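Local coordinates for protein probable chitinase (Chromobacterium violaceum, PDB 5JH8) that probably binds and hydrolyses chitin, as a TIM-barrel enzyme of glycosyl hydrolase family 18, at residues G74-D79 against N109-A114. Sequence-based numbering, arbitrary orientation.
Sequences GNWSAD and NVDFEA. With HIS (histidine), chain F.
With CG anti to the carbonyl carbon in both Trp-76 and Glu-113 (chi1 -56° in the latter), the indole and the glutamate chain are brought one over the other. Glu-113 CB sits 3.5 Å from the centroid of the indole six-membered ring, almost on its normal, as a CH-pi contact. The extended chain continues across this face until CD lies 3.4 Å from Trp-76 CZ2, the carboxylate plane tilted only 18° from the ring. A broad, flat tryptophan suits this place because one face can follow both the methylenes and the acid. Asp-111 has CG anti to its backbone N, chi1 -176°, which carries its carboxylate to Glu-113: OD1 of Asp-111 is 2.5 Å from OE2 of Glu-113. Asp-111 OD2 accepts a 2.8 Å hydrogen bond from ND1 of the bound histidine, which is also hydrogen-bonded to the hydroxyl of Tyr-178. Near the root of the indole, Ala-114 CB, a methyl small enough to fit there, packs 4.0 Å from Trp-76 CB. Asp-111 and Glu-113 lie at the C-terminal end of strand 107-111 as the Asp-x-Glu end of the family 18 signature, whose glutamate is generally the acid; the contact is consistent with tryptophan and aspartate together setting that carboxylate's position in the cleft.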
ATOM      1  N   GLY A  74      -8.678  15.817   6.133  1.00 22.05           N
ATOM      2  CA  GLY A  74      -7.603  14.869   6.015  1.00 21.19           C
ATOM      3  C   GLY A  74      -7.881  13.529   6.651  1.00 19.79           C
ATOM      4  O   GLY A  74      -6.943  12.745   6.825  1.00 21.00           O
ATOM      5  N   ASN A  75      -9.135  13.238   7.001  1.00 17.30           N
ATOM      6  CA  ASN A  75      -9.498  11.990   7.662  1.00 16.08           C
ATOM      7  C   ASN A  75     -10.131  11.005   6.697  1.00 12.62           C
ATOM      8  O   ASN A  75     -10.913  11.387   5.822  1.00 13.45           O
ATOM      9  CB  ASN A  75     -10.515  12.239   8.772  1.00 18.12           C
ATOM     10  CG  ASN A  75      -9.936  13.010   9.925  1.00 21.63           C
ATOM     11  OD1 ASN A  75      -8.794  12.788  10.321  1.00 22.97           O
ATOM     12  ND2 ASN A  75     -10.717  13.934  10.464  1.00 22.80           N
ATOM     13  N   TRP A  76      -9.802   9.728   6.874  1.00 11.87           N
ATOM     14  CA  TRP A  76     -10.527   8.683   6.169  1.00 11.06           C
ATOM     15  C   TRP A  76     -12.004   8.786   6.504  1.00 11.94           C
ATOM     16  O   TRP A  76     -12.370   8.985   7.663  1.00 13.99           O
ATOM     17  CB  TRP A  76     -10.010   7.303   6.578  1.00 10.97           C
ATOM     18  CG  TRP A  76      -8.620   7.020   6.163  1.00 12.01           C
ATOM     19  CD1 TRP A  76      -7.527   6.936   6.970  1.00 13.48           C
ATOM     20  CD2 TRP A  76      -8.156   6.769   4.829  1.00 11.14           C
ATOM     21  NE1 TRP A  76      -6.413   6.648   6.224  1.00 13.63           N
ATOM     22  CE2 TRP A  76      -6.773   6.535   4.907  1.00 11.68           C
ATOM     23  CE3 TRP A  76      -8.779   6.716   3.577  1.00 10.37           C
ATOM     24  CZ2 TRP A  76      -6.007   6.249   3.788  1.00 11.66           C
ATOM     25  CZ3 TRP A  76      -8.001   6.414   2.461  1.00 10.34           C
ATOM     26  CH2 TRP A  76      -6.641   6.201   2.580  1.00 11.39           C
ATOM     27  N   SER A  77     -12.852   8.642   5.488  1.00 11.54           N
ATOM     28  CA  SER A  77     -14.286   8.862   5.646  1.00 12.14           C
ATOM     29  C   SER A  77     -15.098   7.651   5.194  1.00 11.74           C
ATOM     30  O   SER A  77     -15.272   7.417   3.990  1.00 11.43           O
ATOM     31  CB  SER A  77     -14.711  10.097   4.874  1.00 13.26           C
ATOM     32  OG  SER A  77     -16.117  10.197   4.876  1.00 14.50           O
ATOM     33  N   ALA A  78     -15.648   6.922   6.164  1.00 11.67           N
ATOM     34  CA  ALA A  78     -16.595   5.867   5.836  1.00 12.23           C
ATOM     35  C   ALA A  78     -17.802   6.427   5.097  1.00 12.30           C
ATOM     36  O   ALA A  78     -18.350   5.765   4.209  1.00 12.29           O
ATOM     37  CB  ALA A  78     -17.046   5.159   7.116  1.00 12.36           C
ATOM     38  N   ASP A  79     -18.221   7.651   5.435  1.00 12.42           N
ATOM     39  CA  ASP A  79     -19.380   8.256   4.781  1.00 13.20           C
ATOM     40  C   ASP A  79     -19.129   8.497   3.293  1.00 12.81           C
ATOM     41  O   ASP A  79     -20.022   8.274   2.468  1.00 13.57           O
ATOM     42  CB  ASP A  79     -19.760   9.565   5.473  1.00 15.26           C
ATOM     43  CG  ASP A  79     -20.423   9.352   6.829  1.00 18.03           C
ATOM     44  OD1 ASP A  79     -20.854   8.214   7.124  1.00 19.49           O
ATOM     45  OD2 ASP A  79     -20.520  10.332   7.596  1.00 20.00           O
ATOM     46  N   ASN A 109      -6.251   3.365  -9.158  1.00  6.42           N
ATOM     47  CA  ASN A 109      -6.059   2.649  -7.898  1.00  6.07           C
ATOM     48  C   ASN A 109      -7.061   3.231  -6.899  1.00  6.61           C
ATOM     49  O   ASN A 109      -6.896   4.362  -6.436  1.00  6.81           O
ATOM     50  CB  ASN A 109      -4.607   2.822  -7.433  1.00  6.07           C
ATOM     51  CG  ASN A 109      -4.263   2.238  -6.048  1.00  6.31           C
ATOM     52  OD1 ASN A 109      -3.245   2.634  -5.498  1.00  8.32           O
ATOM     53  ND2 ASN A 109      -5.048   1.317  -5.517  1.00  6.85           N
ATOM     54  N   VAL A 110      -8.117   2.478  -6.591  1.00  5.99           N
ATOM     55  CA  VAL A 110      -9.047   2.848  -5.524  1.00  6.46           C
ATOM     56  C   VAL A 110      -8.380   2.515  -4.196  1.00  6.52           C
ATOM     57  O   VAL A 110      -8.044   1.355  -3.938  1.00  7.30           O
ATOM     58  CB  VAL A 110     -10.383   2.113  -5.672  1.00  7.26           C
ATOM     59  CG1 VAL A 110     -11.224   2.330  -4.397  1.00  7.53           C
ATOM     60  CG2 VAL A 110     -11.137   2.598  -6.912  1.00  7.74           C
ATOM     61  N   ASP A 111      -8.171   3.540  -3.369  1.00  6.88           N
ATOM     62  CA  ASP A 111      -7.598   3.385  -2.030  1.00  7.54           C
ATOM     63  C   ASP A 111      -8.654   3.885  -1.058  1.00  7.41           C
ATOM     64  O   ASP A 111      -8.588   5.017  -0.566  1.00  7.76           O
ATOM     65  CB  ASP A 111      -6.292   4.143  -1.900  1.00  7.77           C
ATOM     66  CG  ASP A 111      -5.634   3.909  -0.561  1.00  8.78           C
ATOM     67  OD1 ASP A 111      -6.118   3.044   0.200  1.00  8.76           O
ATOM     68  OD2 ASP A 111      -4.637   4.581  -0.245  1.00 11.01           O
ATOM     69  N   PHE A 112      -9.676   3.062  -0.838  1.00  7.57           N
ATOM     70  CA  PHE A 112     -10.748   3.390   0.101  1.00  8.32           C
ATOM     71  C   PHE A 112     -10.501   2.624   1.394  1.00  8.78           C
ATOM     72  O   PHE A 112     -10.568   1.390   1.412  1.00  9.74           O
ATOM     73  CB  PHE A 112     -12.131   3.031  -0.440  1.00  9.11           C
ATOM     74  CG  PHE A 112     -12.706   4.020  -1.426  1.00  9.03           C
ATOM     75  CD1 PHE A 112     -11.935   4.986  -2.076  1.00  9.22           C
ATOM     76  CD2 PHE A 112     -14.043   3.939  -1.720  1.00 11.74           C
ATOM     77  CE1 PHE A 112     -12.512   5.839  -2.997  1.00 11.59           C
ATOM     78  CE2 PHE A 112     -14.615   4.783  -2.615  1.00 13.75           C
ATOM     79  CZ  PHE A 112     -13.857   5.738  -3.255  1.00 13.69           C
ATOM     80  N   GLU A 113     -10.184   3.359   2.450  1.00  8.86           N
ATOM     81  CA  GLU A 113      -9.888   2.772   3.739  1.00  9.13           C
ATOM     82  C   GLU A 113     -10.978   3.200   4.715  1.00 10.09           C
ATOM     83  O   GLU A 113     -11.714   4.172   4.493  1.00 10.56           O
ATOM     84  CB  GLU A 113      -8.477   3.165   4.184  1.00  9.85           C
ATOM     85  CG  GLU A 113      -7.461   2.754   3.116  1.00 10.47           C
ATOM     86  CD  GLU A 113      -6.007   2.899   3.505  1.00 10.07           C
ATOM     87  OE1 GLU A 113      -5.675   2.903   4.704  1.00 11.68           O
ATOM     88  OE2 GLU A 113      -5.181   3.007   2.569  1.00  9.13           O
ATOM     89  N   ALA A 114     -11.138   2.417   5.781  1.00 10.97           N
ATOM     90  CA  ALA A 114     -12.214   2.630   6.738  1.00 11.66           C
ATOM     91  C   ALA A 114     -13.586   2.431   6.097  1.00 11.48           C
ATOM     92  O   ALA A 114     -14.585   3.010   6.548  1.00 13.47           O
ATOM     93  CB  ALA A 114     -12.107   3.999   7.416  1.00 12.70           C
TER
HETATM   94  N   HIS F 505      -1.291   4.701   4.682  1.00 14.22           N
HETATM   95  CA  HIS F 505      -1.482   5.540   3.503  1.00 14.79           C
HETATM   96  C   HIS F 505      -2.014   6.904   3.920  1.00 17.26           C
HETATM   97  O   HIS F 505      -2.611   7.069   4.992  1.00 18.47           O
HETATM   98  CB  HIS F 505      -2.429   4.864   2.509  1.00 13.58           C
HETATM   99  CG  HIS F 505      -1.840   3.664   1.831  1.00 12.04           C
HETATM  100  ND1 HIS F 505      -2.367   3.130   0.675  1.00 12.71           N
HETATM  101  CD2 HIS F 505      -0.783   2.881   2.157  1.00 11.78           C
HETATM  102  CE1 HIS F 505      -1.646   2.088   0.304  1.00 13.16           C
HETATM  103  NE2 HIS F 505      -0.692   1.901   1.198  1.00 11.83           N
HETATM  104  OXT HIS F 505      -1.844   7.878   3.185  1.00 19.47           O